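Oligopeptide-binding protein oppA (Lactococcus lactis, PDB 3DRF) captures oligopeptides in a voluminous cavity that closes like a Venus fly-trap, serving as the receptor of the OppABCDF ABC transporter that imports them. Local coordinates at residues Asp202-Pro205 with Lys206-Ala209; Ile126-Pro129 with Ala130-Ser133; Ile425-Asn428 with Tyr429-Gln432; Ser441-Gly445 with Lys446-Phe450; Ser280-Tyr283 with Lys284-Lys287. All coordinates share one frame; numbering follows the deposited sequence.

Contact 1. Residues Asp202-Pro205 with Lys206-Ala209; sequences DVAP and KDLA
The carbonyl oxygen of Pro-205 is gripped twice: by the backbone N of Leu-208 at 3.1 Å, in a fairly straight bond (166° at the hydrogen), and by a water whose oxygen lies 2.8 Å from Pro-205 O. The same water accepts the N-H of Ala-209, which carries the turn one residue further through solvent. One step earlier, Asp-207 N reaches Ala-204 O at 2.9 Å, and two overlapping i to i+3 turns result, with the proline in the second position of the first, where its fixed phi suits a type I turn. Asp-207 shows how a carboxylate can divide its work. OD1 takes the NZ of Lys-206 at 2.9 Å in a salt bridge, met on the syn side and 24° out of the carboxylate plane. OD2 lies 3.7 Å from Ala-204 CB and accepts a hydrogen bond from a second water, which in turn receives the N-H of Ala-204, the water oxygen 2.9 Å from Ala-204 N. The lysine chain runs extended and then bends at its last torsion (chi4 67°), which brings the ammonium back to its neighbour. On the apolar side Val-203 and Leu-208 cross at about a right angle, CG1 of the valine 3.8 Å from CD1 of the leucine. The turn lies on the surface, in the loop between helix 197-200 and strand 224-230. Leu-208 is buried against Leu-50 and Tyr-131, while Pro-205 packs on Ala-130 and Tyr-131, just beyond the end of helix 116-127.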
loop_
_atom_site.group_PDB
_atom_site.type_symbol
_atom_site.label_atom_id
_atom_site.label_comp_id
_atom_site.label_asym_id
_atom_site.label_seq_id
_atom_site.Cartn_x
_atom_site.Cartn_y
_atom_site.Cartn_z
ATOM N N ASP A 202 10.815 -0.210 26.995
ATOM C CA ASP A 202 9.982 0.021 28.185
ATOM C C ASP A 202 8.726 0.839 27.858
ATOM O O ASP A 202 8.210 1.594 28.709
ATOM C CB ASP A 202 10.778 0.689 29.295
ATOM C CG ASP A 202 11.900 -0.186 29.841
ATOM O OD1 ASP A 202 11.782 -1.434 29.884
ATOM O OD2 ASP A 202 12.917 0.403 30.251
ATOM N N VAL A 203 8.257 0.652 26.635
ATOM C CA VAL A 203 6.922 1.114 26.261
ATOM C C VAL A 203 6.058 -0.127 26.089
ATOM O O VAL A 203 6.370 -1.031 25.379
ATOM C CB VAL A 203 6.984 1.907 24.907
ATOM C CG1 VAL A 203 5.560 2.324 24.509
ATOM C CG2 VAL A 203 7.923 3.154 25.038
ATOM N N ALA A 204 4.926 -0.169 26.770
ATOM C CA ALA A 204 4.067 -1.327 26.651
ATOM C C ALA A 204 3.564 -1.509 25.202
ATOM O O ALA A 204 3.206 -0.560 24.545
ATOM C CB ALA A 204 2.857 -1.185 27.611
ATOM N N PRO A 205 3.457 -2.802 24.782
ATOM C CA PRO A 205 3.069 -3.014 23.374
ATOM C C PRO A 205 1.759 -2.305 22.980
ATOM O O PRO A 205 1.756 -1.646 21.974
ATOM C CB PRO A 205 2.959 -4.533 23.286
ATOM C CG PRO A 205 3.955 -4.978 24.329
ATOM C CD PRO A 205 4.528 -3.661 24.901
ATOM N N LYS A 206 0.767 -2.375 23.818
ATOM C CA LYS A 206 -0.532 -1.746 23.511
ATOM C C LYS A 206 -0.472 -0.216 23.369
ATOM O O LYS A 206 -1.300 0.354 22.775
ATOM C CB LYS A 206 -1.576 -2.123 24.601
ATOM C CG LYS A 206 -1.340 -1.368 25.928
ATOM C CD LYS A 206 -2.395 -1.765 27.049
ATOM C CE LYS A 206 -2.245 -0.939 28.349
ATOM N NZ LYS A 206 -2.608 0.511 28.066
ATOM N N ASP A 207 0.558 0.374 23.978
ATOM C CA ASP A 207 0.761 1.853 23.993
ATOM C C ASP A 207 1.782 2.313 22.895
ATOM O O ASP A 207 2.011 3.445 22.728
ATOM C CB ASP A 207 1.348 2.279 25.366
ATOM C CG ASP A 207 0.408 2.039 26.578
ATOM O OD1 ASP A 207 -0.744 2.006 26.350
ATOM O OD2 ASP A 207 0.964 1.953 27.672
ATOM N N LEU A 208 2.379 1.373 22.200
ATOM C CA LEU A 208 3.512 1.747 21.333
ATOM C C LEU A 208 3.148 2.655 20.161
ATOM O O LEU A 208 3.823 3.579 19.913
ATOM C CB LEU A 208 4.261 0.492 20.841
ATOM C CG LEU A 208 5.564 0.795 20.046
ATOM C CD1 LEU A 208 6.603 1.554 20.909
ATOM C CD2 LEU A 208 6.169 -0.541 19.515
ATOM N N ALA A 209 2.030 2.386 19.521
ATOM C CA ALA A 209 1.618 3.184 18.341
ATOM C C ALA A 209 1.302 4.623 18.713
ATOM O O ALA A 209 1.438 5.490 17.881
ATOM C CB ALA A 209 0.392 2.530 17.682
HETATM O O HOH W 1 3.863 2.034 28.289
HETATM O O HOH W 2 0.514 -0.218 19.862
#

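Contact 2. Residues Ile126-Pro129 with Ala130-Ser133; sequences IANP and AYGS
Asn-128 and Ala-130 close an Asx turn: the side-chain OD1 of Asn-128 accepts the N-H of Ala-130 at 3.1 Å, with the donor standing 38° out of the plane of the side-chain carbonyl. With CG anti to the backbone N (chi1 -179°), the asparagine side chain crosses that of Tyr-131 at about a right angle, the amide and ring planes 76° apart, its CB 3.7 Å from CE1 of the tyrosine. A water joins the far ends of the two groups, accepting from Asn-128 ND2, the water oxygen 2.8 Å from Tyr-131 OH. The backbone beneath is a short 3-10 segment, in which Gly-132 N binds Pro-129 O at 3.1 Å and Tyr-131 N makes a weak bond to Asn-128 O. Gly-132, at positive phi, then turns the chain back so that Ser-133 CB rests 3.7 Å from Ile-126 CA. A second water bridges the turn from Asn-128 O to Ser-133 N. The serine OG is hydrogen-bonded to Gly-52 O and Arg-135 N, which ties it to the surrounding loops. The whole turn follows the C-terminal end of helix 116-127, where Ala-127 O is held by His-150 ND1 and Asn-128 packs on Tyr-149, both of helix 146-150.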
loop_
_atom_site.group_PDB
_atom_site.type_symbol
_atom_site.label_atom_id
_atom_site.label_comp_id
_atom_site.label_asym_id
_atom_site.label_seq_id
_atom_site.Cartn_x
_atom_site.Cartn_y
_atom_site.Cartn_z
ATOM N N ILE A 126 5.082 -6.590 14.107
ATOM C CA ILE A 126 3.982 -7.115 13.275
ATOM C C ILE A 126 3.341 -8.405 13.842
ATOM O O ILE A 126 2.153 -8.547 13.834
ATOM C CB ILE A 126 4.504 -7.373 11.820
ATOM C CG1 ILE A 126 4.910 -5.997 11.201
ATOM C CG2 ILE A 126 3.410 -8.066 11.021
ATOM C CD1 ILE A 126 5.540 -6.165 9.758
ATOM N N ALA A 127 4.187 -9.326 14.298
ATOM C CA ALA A 127 3.725 -10.689 14.691
ATOM C C ALA A 127 3.109 -10.844 16.101
ATOM O O ALA A 127 2.280 -11.691 16.289
ATOM C CB ALA A 127 4.882 -11.712 14.492
ATOM N N ASN A 128 3.583 -10.038 17.044
ATOM C CA ASN A 128 2.979 -10.062 18.375
ATOM C C ASN A 128 1.725 -9.194 18.310
ATOM O O ASN A 128 1.839 -8.022 18.118
ATOM C CB ASN A 128 3.968 -9.530 19.407
ATOM C CG ASN A 128 3.403 -9.554 20.808
ATOM O OD1 ASN A 128 2.229 -9.604 21.051
ATOM N ND2 ASN A 128 4.338 -9.542 21.733
ATOM N N PRO A 129 0.536 -9.794 18.502
ATOM C CA PRO A 129 -0.705 -8.986 18.287
ATOM C C PRO A 129 -0.914 -7.814 19.258
ATOM O O PRO A 129 -1.675 -6.940 19.017
ATOM C CB PRO A 129 -1.853 -10.021 18.502
ATOM C CG PRO A 129 -1.222 -11.342 18.225
ATOM C CD PRO A 129 0.172 -11.211 18.816
ATOM N N ALA A 130 -0.175 -7.819 20.365
ATOM C CA ALA A 130 -0.330 -6.750 21.375
ATOM C C ALA A 130 0.021 -5.337 20.855
ATOM O O ALA A 130 -0.457 -4.404 21.358
ATOM C CB ALA A 130 0.469 -7.093 22.679
ATOM N N TYR A 131 0.878 -5.240 19.826
ATOM C CA TYR A 131 1.238 -3.938 19.218
ATOM C C TYR A 131 0.155 -3.370 18.268
ATOM O O TYR A 131 0.208 -2.257 17.919
ATOM C CB TYR A 131 2.601 -4.002 18.456
ATOM C CG TYR A 131 3.805 -4.431 19.314
ATOM C CD1 TYR A 131 4.274 -5.748 19.239
ATOM C CD2 TYR A 131 4.411 -3.554 20.196
ATOM C CE1 TYR A 131 5.343 -6.174 20.008
ATOM C CE2 TYR A 131 5.529 -3.951 20.976
ATOM C CZ TYR A 131 5.975 -5.268 20.891
ATOM O OH TYR A 131 7.017 -5.724 21.628
ATOM N N GLY A 132 -0.815 -4.199 17.858
ATOM C CA GLY A 132 -1.943 -3.720 17.044
ATOM C C GLY A 132 -1.658 -3.639 15.535
ATOM O O GLY A 132 -2.387 -3.015 14.853
ATOM N N SER A 133 -0.618 -4.293 15.050
ATOM C CA SER A 133 -0.319 -4.228 13.611
ATOM C C SER A 133 -1.424 -4.859 12.765
ATOM O O SER A 133 -2.006 -5.787 13.177
ATOM C CB SER A 133 0.992 -4.978 13.296
ATOM O OG SER A 133 1.276 -4.875 11.907
HETATM O O HOH W 3 7.102 -8.495 21.663
HETATM O O HOH W 4 1.195 -6.238 16.169
#

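Contact 3. Residues Ile425-Asn428 with Tyr429-Gln432; sequences IAQN and YIQQ
The carbonyl oxygens of Ile-425 to Asn-428 accept the N-H groups of Tyr-429 to Gln-432 in four successive i to i+4 bonds of regular alpha helix, the shortest, Gln-431 N to Gln-427 O, at 2.9 Å. Asn-428 and Tyr-429 pack amide on ring: ND2 of Asn-428 comes over one face of the Tyr-429 ring, 3.5 Å from CD1, with amide and ring planes 59° apart. That amide nitrogen is also hydrogen-bonded to Asn-341 OD1, and the tyrosine makes a cation-pi contact with Arg-340. One helical turn back, Ile-425 runs alongside the ring and brings its CG2 branch to 3.6 Å from Tyr-429 CE2. The polar side of the helix is tied by a water that donates to both Asn-428 OD1 and Gln-431 OE1, its oxygen 2.8 Å from each. Gln-432 folds back at chi2 (-49°), and its NE2 adds a weak bond of 3.4 Å to Asn-428 O, which already takes Gln-432 N; OE1 of the same amide goes to Lys-435 NZ. On the sheet side, Ile-430 CD1 lies 3.8 Å from Gln-427 OE1, and the two chains extend together toward Leu-442. Such a helix, one flank on strands and the other on helix 342-349, is the connecting element of a beta-alpha-beta crossover, here between parallel strands 407-414 and 439-442.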
loop_
_atom_site.group_PDB
_atom_site.type_symbol
_atom_site.label_atom_id
_atom_site.label_comp_id
_atom_site.label_asym_id
_atom_site.label_seq_id
_atom_site.Cartn_x
_atom_site.Cartn_y
_atom_site.Cartn_z
ATOM N N ILE A 425 -18.179 11.950 -9.401
ATOM C CA ILE A 425 -17.794 10.628 -9.906
ATOM C C ILE A 425 -18.564 9.534 -9.166
ATOM O O ILE A 425 -19.094 8.682 -9.807
ATOM C CB ILE A 425 -16.254 10.416 -9.805
ATOM C CG1 ILE A 425 -15.568 11.326 -10.817
ATOM C CG2 ILE A 425 -15.914 8.950 -10.049
ATOM C CD1 ILE A 425 -14.067 11.462 -10.557
ATOM N N ALA A 426 -18.651 9.617 -7.848
ATOM C CA ALA A 426 -19.420 8.620 -7.087
ATOM C C ALA A 426 -20.906 8.605 -7.493
ATOM O O ALA A 426 -21.465 7.590 -7.675
ATOM C CB ALA A 426 -19.251 8.881 -5.580
ATOM N N GLN A 427 -21.520 9.776 -7.647
ATOM C CA GLN A 427 -22.916 9.860 -8.099
ATOM C C GLN A 427 -23.073 9.315 -9.527
ATOM O O GLN A 427 -24.035 8.671 -9.828
ATOM C CB GLN A 427 -23.404 11.309 -8.006
ATOM C CG GLN A 427 -23.627 11.809 -6.626
ATOM C CD GLN A 427 -24.595 10.995 -5.820
ATOM O OE1 GLN A 427 -25.481 10.351 -6.318
ATOM N NE2 GLN A 427 -24.456 11.141 -4.554
ATOM N N ASN A 428 -22.082 9.579 -10.362
ATOM C CA ASN A 428 -22.026 8.993 -11.708
ATOM C C ASN A 428 -22.096 7.429 -11.696
ATOM O O ASN A 428 -22.862 6.868 -12.429
ATOM C CB ASN A 428 -20.788 9.472 -12.470
ATOM C CG ASN A 428 -20.394 8.564 -13.611
ATOM O OD1 ASN A 428 -20.882 8.680 -14.704
ATOM N ND2 ASN A 428 -19.501 7.662 -13.341
ATOM N N TYR A 429 -21.351 6.782 -10.787
ATOM C CA TYR A 429 -21.450 5.316 -10.644
ATOM C C TYR A 429 -22.824 4.881 -10.101
ATOM O O TYR A 429 -23.353 3.927 -10.570
ATOM C CB TYR A 429 -20.276 4.748 -9.822
ATOM C CG TYR A 429 -18.911 4.883 -10.531
ATOM C CD1 TYR A 429 -18.742 4.618 -11.905
ATOM C CD2 TYR A 429 -17.795 5.317 -9.801
ATOM C CE1 TYR A 429 -17.473 4.744 -12.521
ATOM C CE2 TYR A 429 -16.550 5.435 -10.402
ATOM C CZ TYR A 429 -16.399 5.146 -11.745
ATOM O OH TYR A 429 -15.204 5.261 -12.392
ATOM N N ILE A 430 -23.343 5.608 -9.117
ATOM C CA ILE A 430 -24.692 5.346 -8.621
ATOM C C ILE A 430 -25.733 5.392 -9.782
ATOM O O ILE A 430 -26.596 4.561 -9.848
ATOM C CB ILE A 430 -25.032 6.342 -7.468
ATOM C CG1 ILE A 430 -24.223 5.955 -6.219
ATOM C CG2 ILE A 430 -26.549 6.277 -7.117
ATOM C CD1 ILE A 430 -24.338 6.968 -5.014
ATOM N N GLN A 431 -25.598 6.382 -10.642
ATOM C CA GLN A 431 -26.417 6.515 -11.836
ATOM C C GLN A 431 -26.237 5.323 -12.776
ATOM O O GLN A 431 -27.188 4.824 -13.262
ATOM C CB GLN A 431 -26.055 7.828 -12.552
ATOM C CG GLN A 431 -26.711 8.011 -13.903
ATOM C CD GLN A 431 -26.075 9.110 -14.752
ATOM O OE1 GLN A 431 -25.093 9.741 -14.397
ATOM N NE2 GLN A 431 -26.701 9.352 -15.895
ATOM N N GLN A 432 -25.021 4.835 -12.992
ATOM C CA GLN A 432 -24.854 3.655 -13.842
ATOM C C GLN A 432 -25.519 2.409 -13.204
ATOM O O GLN A 432 -26.141 1.635 -13.879
ATOM C CB GLN A 432 -23.354 3.356 -14.142
ATOM C CG GLN A 432 -22.538 4.532 -14.703
ATOM C CD GLN A 432 -23.222 5.245 -15.880
ATOM O OE1 GLN A 432 -23.587 4.643 -16.838
ATOM N NE2 GLN A 432 -23.364 6.523 -15.747
HETATM O O HOH W 5 -22.687 10.688 -15.449
#

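Contact 4. Residues Ser441-Gly445 with Lys446-Phe450; sequences SLYNG and KLMEF
Tyr-443 and Met-448 meet as a Met-aromatic pair, made by the terminal methyl more than by the sulfur. CE stands 3.6 Å from the centroid of the Tyr-443 ring and 23° off its normal, a CH-pi contact over the face, displaced toward the rim so that its nearest ring atom is CD2, at 3.3 Å from CE. Behind it Met-448 SD is also above the face, but at 5.3 Å from the centroid. The methionine rises extended from the backbone and bends at its last torsion (chi3 -73°), which lays the methyl on the ring. The phenol oxygen at the other end of the tyrosine is bonded to Asp-465 OD2, and the ring also meets that of His-456, so its position is set from several directions. The chain between them makes two overlapping i to i+3 turns at the end of strand 439-442, type II and then type I': Gly-445 N binds Leu-442 O at 3.0 Å, and Lys-446 N binds Tyr-443 O at 3.3 Å, nearly straight at 170°. Asn-444 and Gly-445 both adopt positive phi here. The lysine folds over the turn and its NZ donates to Leu-447 O at 3.1 Å, while a water donates to Tyr-443 O. Underneath, Leu-442 CD1 and Leu-447 CD2 approach to 4.3 Å, both facing helix 422-435. Further along, Phe-450 opens helix 450-458 and packs on the backbone of the bound peptide. Just before it, Glu-449 is the N-cap: OE2 accepts the N-H of Asn-451 and the hydroxyl of Ser-43, and OE1 accepts the N-H of Ser-452.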
loop_
_atom_site.group_PDB
_atom_site.type_symbol
_atom_site.label_atom_id
_atom_site.label_comp_id
_atom_site.label_asym_id
_atom_site.label_seq_id
_atom_site.Cartn_x
_atom_site.Cartn_y
_atom_site.Cartn_z
ATOM N N SER A 441 -26.552 3.571 -2.352
ATOM C CA SER A 441 -26.532 4.827 -1.618
ATOM C C SER A 441 -25.244 4.965 -0.825
ATOM O O SER A 441 -24.667 3.980 -0.358
ATOM C CB SER A 441 -27.748 4.948 -0.705
ATOM O OG SER A 441 -27.765 3.936 0.268
ATOM N N LEU A 442 -24.785 6.225 -0.680
ATOM C CA LEU A 442 -23.549 6.530 0.031
ATOM C C LEU A 442 -23.655 6.160 1.506
ATOM O O LEU A 442 -24.695 6.363 2.134
ATOM C CB LEU A 442 -23.198 8.013 -0.115
ATOM C CG LEU A 442 -22.841 8.489 -1.525
ATOM C CD1 LEU A 442 -22.535 9.979 -1.527
ATOM C CD2 LEU A 442 -21.665 7.697 -2.077
ATOM N N TYR A 443 -22.556 5.716 2.085
ATOM C CA TYR A 443 -22.467 5.467 3.530
ATOM C C TYR A 443 -22.718 6.775 4.297
ATOM O O TYR A 443 -22.047 7.738 4.135
ATOM C CB TYR A 443 -21.069 4.933 3.868
ATOM C CG TYR A 443 -20.915 4.459 5.306
ATOM C CD1 TYR A 443 -20.966 3.104 5.594
ATOM C CD2 TYR A 443 -20.718 5.363 6.344
ATOM C CE1 TYR A 443 -20.833 2.640 6.880
ATOM C CE2 TYR A 443 -20.583 4.906 7.625
ATOM C CZ TYR A 443 -20.635 3.556 7.884
ATOM O OH TYR A 443 -20.521 3.152 9.190
ATOM N N ASN A 444 -23.781 6.742 5.084
ATOM C CA ASN A 444 -24.241 7.922 5.864
ATOM C C ASN A 444 -24.521 9.150 4.988
ATOM O O ASN A 444 -24.460 10.261 5.446
ATOM C CB ASN A 444 -23.293 8.243 7.029
ATOM C CG ASN A 444 -23.405 7.193 8.158
ATOM O OD1 ASN A 444 -24.213 6.316 8.130
ATOM N ND2 ASN A 444 -22.590 7.345 9.167
ATOM N N GLY A 445 -24.830 8.911 3.727
ATOM C CA GLY A 445 -25.244 9.971 2.803
ATOM C C GLY A 445 -24.142 10.925 2.394
ATOM O O GLY A 445 -24.413 11.980 1.932
ATOM N N LYS A 446 -22.879 10.535 2.598
ATOM C CA LYS A 446 -21.752 11.396 2.264
ATOM C C LYS A 446 -20.506 10.570 1.945
ATOM O O LYS A 446 -20.471 9.422 2.159
ATOM C CB LYS A 446 -21.444 12.264 3.497
ATOM C CG LYS A 446 -21.093 11.486 4.697
ATOM C CD LYS A 446 -20.736 12.509 5.785
ATOM C CE LYS A 446 -19.860 11.942 6.731
ATOM N NZ LYS A 446 -18.531 11.586 6.307
ATOM N N LEU A 447 -19.484 11.250 1.483
ATOM C CA LEU A 447 -18.167 10.637 1.255
ATOM C C LEU A 447 -17.418 10.469 2.559
ATOM O O LEU A 447 -17.510 11.249 3.426
ATOM C CB LEU A 447 -17.376 11.509 0.278
ATOM C CG LEU A 447 -17.984 11.713 -1.118
ATOM C CD1 LEU A 447 -16.971 12.596 -1.948
ATOM C CD2 LEU A 447 -18.259 10.383 -1.783
ATOM N N MET A 448 -16.624 9.424 2.653
ATOM C CA MET A 448 -15.968 9.061 3.909
ATOM C C MET A 448 -14.541 9.609 3.972
ATOM O O MET A 448 -13.775 9.430 3.073
ATOM C CB MET A 448 -15.948 7.518 4.027
ATOM C CG MET A 448 -15.515 7.039 5.439
ATOM S SD MET A 448 -15.684 5.260 5.675
ATOM C CE MET A 448 -17.476 5.121 5.791
ATOM N N GLU A 449 -14.219 10.258 5.069
ATOM C CA GLU A 449 -12.851 10.784 5.333
ATOM C C GLU A 449 -11.818 9.610 5.399
ATOM O O GLU A 449 -12.103 8.543 5.882
ATOM C CB GLU A 449 -12.878 11.587 6.661
ATOM C CG GLU A 449 -11.536 12.266 7.036
ATOM C CD GLU A 449 -10.610 11.384 7.860
ATOM O OE1 GLU A 449 -11.104 10.549 8.602
ATOM O OE2 GLU A 449 -9.425 11.580 7.740
ATOM N N PHE A 450 -10.648 9.875 4.863
ATOM C CA PHE A 450 -9.652 8.819 4.640
ATOM C C PHE A 450 -9.176 8.044 5.904
ATOM O O PHE A 450 -9.202 6.865 5.915
ATOM C CB PHE A 450 -8.455 9.364 3.873
ATOM C CG PHE A 450 -7.352 8.332 3.656
ATOM C CD1 PHE A 450 -7.493 7.256 2.774
ATOM C CD2 PHE A 450 -6.175 8.442 4.339
ATOM C CE1 PHE A 450 -6.432 6.327 2.602
ATOM C CE2 PHE A 450 -5.138 7.537 4.148
ATOM C CZ PHE A 450 -5.276 6.487 3.290
HETATM O O HOH W 6 -19.230 8.485 4.864
#

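Contact 5. Residues Ser280-Tyr283 with Lys284-Lys287; sequences SSQY and KQVK
The Tyr-283 ring carries the side chain of Lys-287 on one face: the methylene carbon CE sits 3.4 Å above the ring plane, offset toward the rim and 19° off the normal through the centroid, a CH-pi contact. NZ continues past that rim, 3.5 Å from Tyr-283 CE2. A bend at chi3 (-75°) of the lysine swings CE across the ring, and the two chains meet at a slant. Tyr-283 also meets the ring of Tyr-545, with planes about 50° apart, and packs on Val-294 and Leu-353. A second flat group, the amide of Gln-282, points the other way and is bonded at both ends, OE1 to Gln-40 NE2 and NE2 to Thr-260 O. The backbone here passes from a 3-10 segment into the first turn of helix 283-287. Val-286 N binds Gln-282 O at 3.0 Å, approaching nearly along the C=O axis, and Lys-287 N binds Tyr-283 O, also at 3.0 Å. Val-286 itself is buried, packed on Leu-267 of helix 263-268 and on Val-294. Where the next bond back would lie, water takes over: one molecule donates to Ser-281 O with its oxygen 2.8 Å away and accepts Gln-285 N. Another water donates hydrogen bonds to both Ser-281 O and Gln-285 OE1, its oxygen 2.9 Å from the latter.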
loop_
_atom_site.group_PDB
_atom_site.type_symbol
_atom_site.label_atom_id
_atom_site.label_comp_id
_atom_site.label_asym_id
_atom_site.label_seq_id
_atom_site.Cartn_x
_atom_site.Cartn_y
_atom_site.Cartn_z
ATOM N N SER A 280 -4.601 13.450 -10.419
ATOM C CA SER A 280 -4.533 13.526 -11.873
ATOM C C SER A 280 -5.323 14.703 -12.456
ATOM O O SER A 280 -4.930 15.255 -13.476
ATOM C CB SER A 280 -5.052 12.224 -12.478
ATOM O OG SER A 280 -4.206 11.128 -12.144
ATOM N N SER A 281 -6.397 15.105 -11.788
ATOM C CA SER A 281 -7.269 16.171 -12.326
ATOM C C SER A 281 -6.587 17.555 -12.352
ATOM O O SER A 281 -7.031 18.414 -13.038
ATOM C CB SER A 281 -8.573 16.268 -11.561
ATOM O OG SER A 281 -8.339 16.609 -10.203
ATOM N N GLN A 282 -5.533 17.740 -11.573
ATOM C CA GLN A 282 -4.789 18.994 -11.542
ATOM C C GLN A 282 -3.598 19.080 -12.480
ATOM O O GLN A 282 -2.927 20.039 -12.527
ATOM C CB GLN A 282 -4.335 19.244 -10.069
ATOM C CG GLN A 282 -5.516 19.526 -9.112
ATOM C CD GLN A 282 -5.129 19.541 -7.673
ATOM O OE1 GLN A 282 -4.064 19.152 -7.303
ATOM N NE2 GLN A 282 -6.034 19.984 -6.870
ATOM N N TYR A 283 -3.343 18.018 -13.216
ATOM C CA TYR A 283 -2.137 17.901 -14.047
ATOM C C TYR A 283 -1.987 19.043 -15.072
ATOM O O TYR A 283 -0.920 19.573 -15.238
ATOM C CB TYR A 283 -2.141 16.526 -14.755
ATOM C CG TYR A 283 -0.868 16.170 -15.522
ATOM C CD1 TYR A 283 0.414 16.329 -14.960
ATOM C CD2 TYR A 283 -0.944 15.563 -16.756
ATOM C CE1 TYR A 283 1.537 15.946 -15.628
ATOM C CE2 TYR A 283 0.191 15.196 -17.417
ATOM C CZ TYR A 283 1.416 15.392 -16.857
ATOM O OH TYR A 283 2.584 14.979 -17.509
ATOM N N LYS A 284 -3.091 19.398 -15.738
ATOM C CA LYS A 284 -3.024 20.456 -16.758
ATOM C C LYS A 284 -2.717 21.815 -16.090
ATOM O O LYS A 284 -1.913 22.553 -16.551
ATOM C CB LYS A 284 -4.308 20.490 -17.570
ATOM C CG LYS A 284 -4.226 21.496 -18.665
ATOM C CD LYS A 284 -5.354 21.325 -19.601
ATOM C CE LYS A 284 -5.014 20.547 -20.841
ATOM N NZ LYS A 284 -6.204 20.448 -21.780
ATOM N N GLN A 285 -3.389 22.125 -14.994
ATOM C CA GLN A 285 -3.109 23.337 -14.227
ATOM C C GLN A 285 -1.642 23.422 -13.844
ATOM O O GLN A 285 -1.050 24.454 -13.903
ATOM C CB GLN A 285 -4.005 23.451 -12.972
ATOM C CG GLN A 285 -5.451 23.590 -13.215
ATOM C CD GLN A 285 -6.153 23.923 -11.945
ATOM O OE1 GLN A 285 -6.497 23.064 -11.180
ATOM N NE2 GLN A 285 -6.321 25.199 -11.708
ATOM N N VAL A 286 -1.083 22.297 -13.404
ATOM C CA VAL A 286 0.301 22.253 -12.969
ATOM C C VAL A 286 1.279 22.447 -14.111
ATOM O O VAL A 286 2.247 23.110 -14.004
ATOM C CB VAL A 286 0.593 20.926 -12.209
ATOM C CG1 VAL A 286 2.093 20.772 -11.958
ATOM C CG2 VAL A 286 -0.200 20.908 -10.885
ATOM N N LYS A 287 0.991 21.834 -15.232
ATOM C CA LYS A 287 1.843 22.023 -16.430
ATOM C C LYS A 287 1.728 23.482 -16.921
ATOM O O LYS A 287 2.641 23.909 -17.549
ATOM C CB LYS A 287 1.439 21.049 -17.554
ATOM C CG LYS A 287 1.831 19.599 -17.300
ATOM C CD LYS A 287 1.484 18.707 -18.541
ATOM C CE LYS A 287 0.012 18.442 -18.640
ATOM N NZ LYS A 287 -0.314 17.615 -19.863
HETATM O O HOH W 7 -5.807 20.384 -14.585
HETATM O O HOH W 8 -8.252 20.877 -11.739
#

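From the N terminus the contacts run in series, none nesting in or crossing another: contact 2 turns the chain after helix 116-127, contact 1 makes a turn in the loop before strand 224-230, contact 5 starts helix 283-287 after strand 274-276, contact 3 lies within helix 422-435, and contact 4 turns the chain out of strand 439-442 toward helix 450-458. Contacts 1 and 2 pack directly on each other, their centres about 10 Å apart. Contact 5 lies across the chain's centre from both. Contacts 3 and 4 form the other touching pair, where Leu-442 and Leu-447 meet the helix; contact 5 comes within about 7 Å of contact 3 at nearest atoms, without touching.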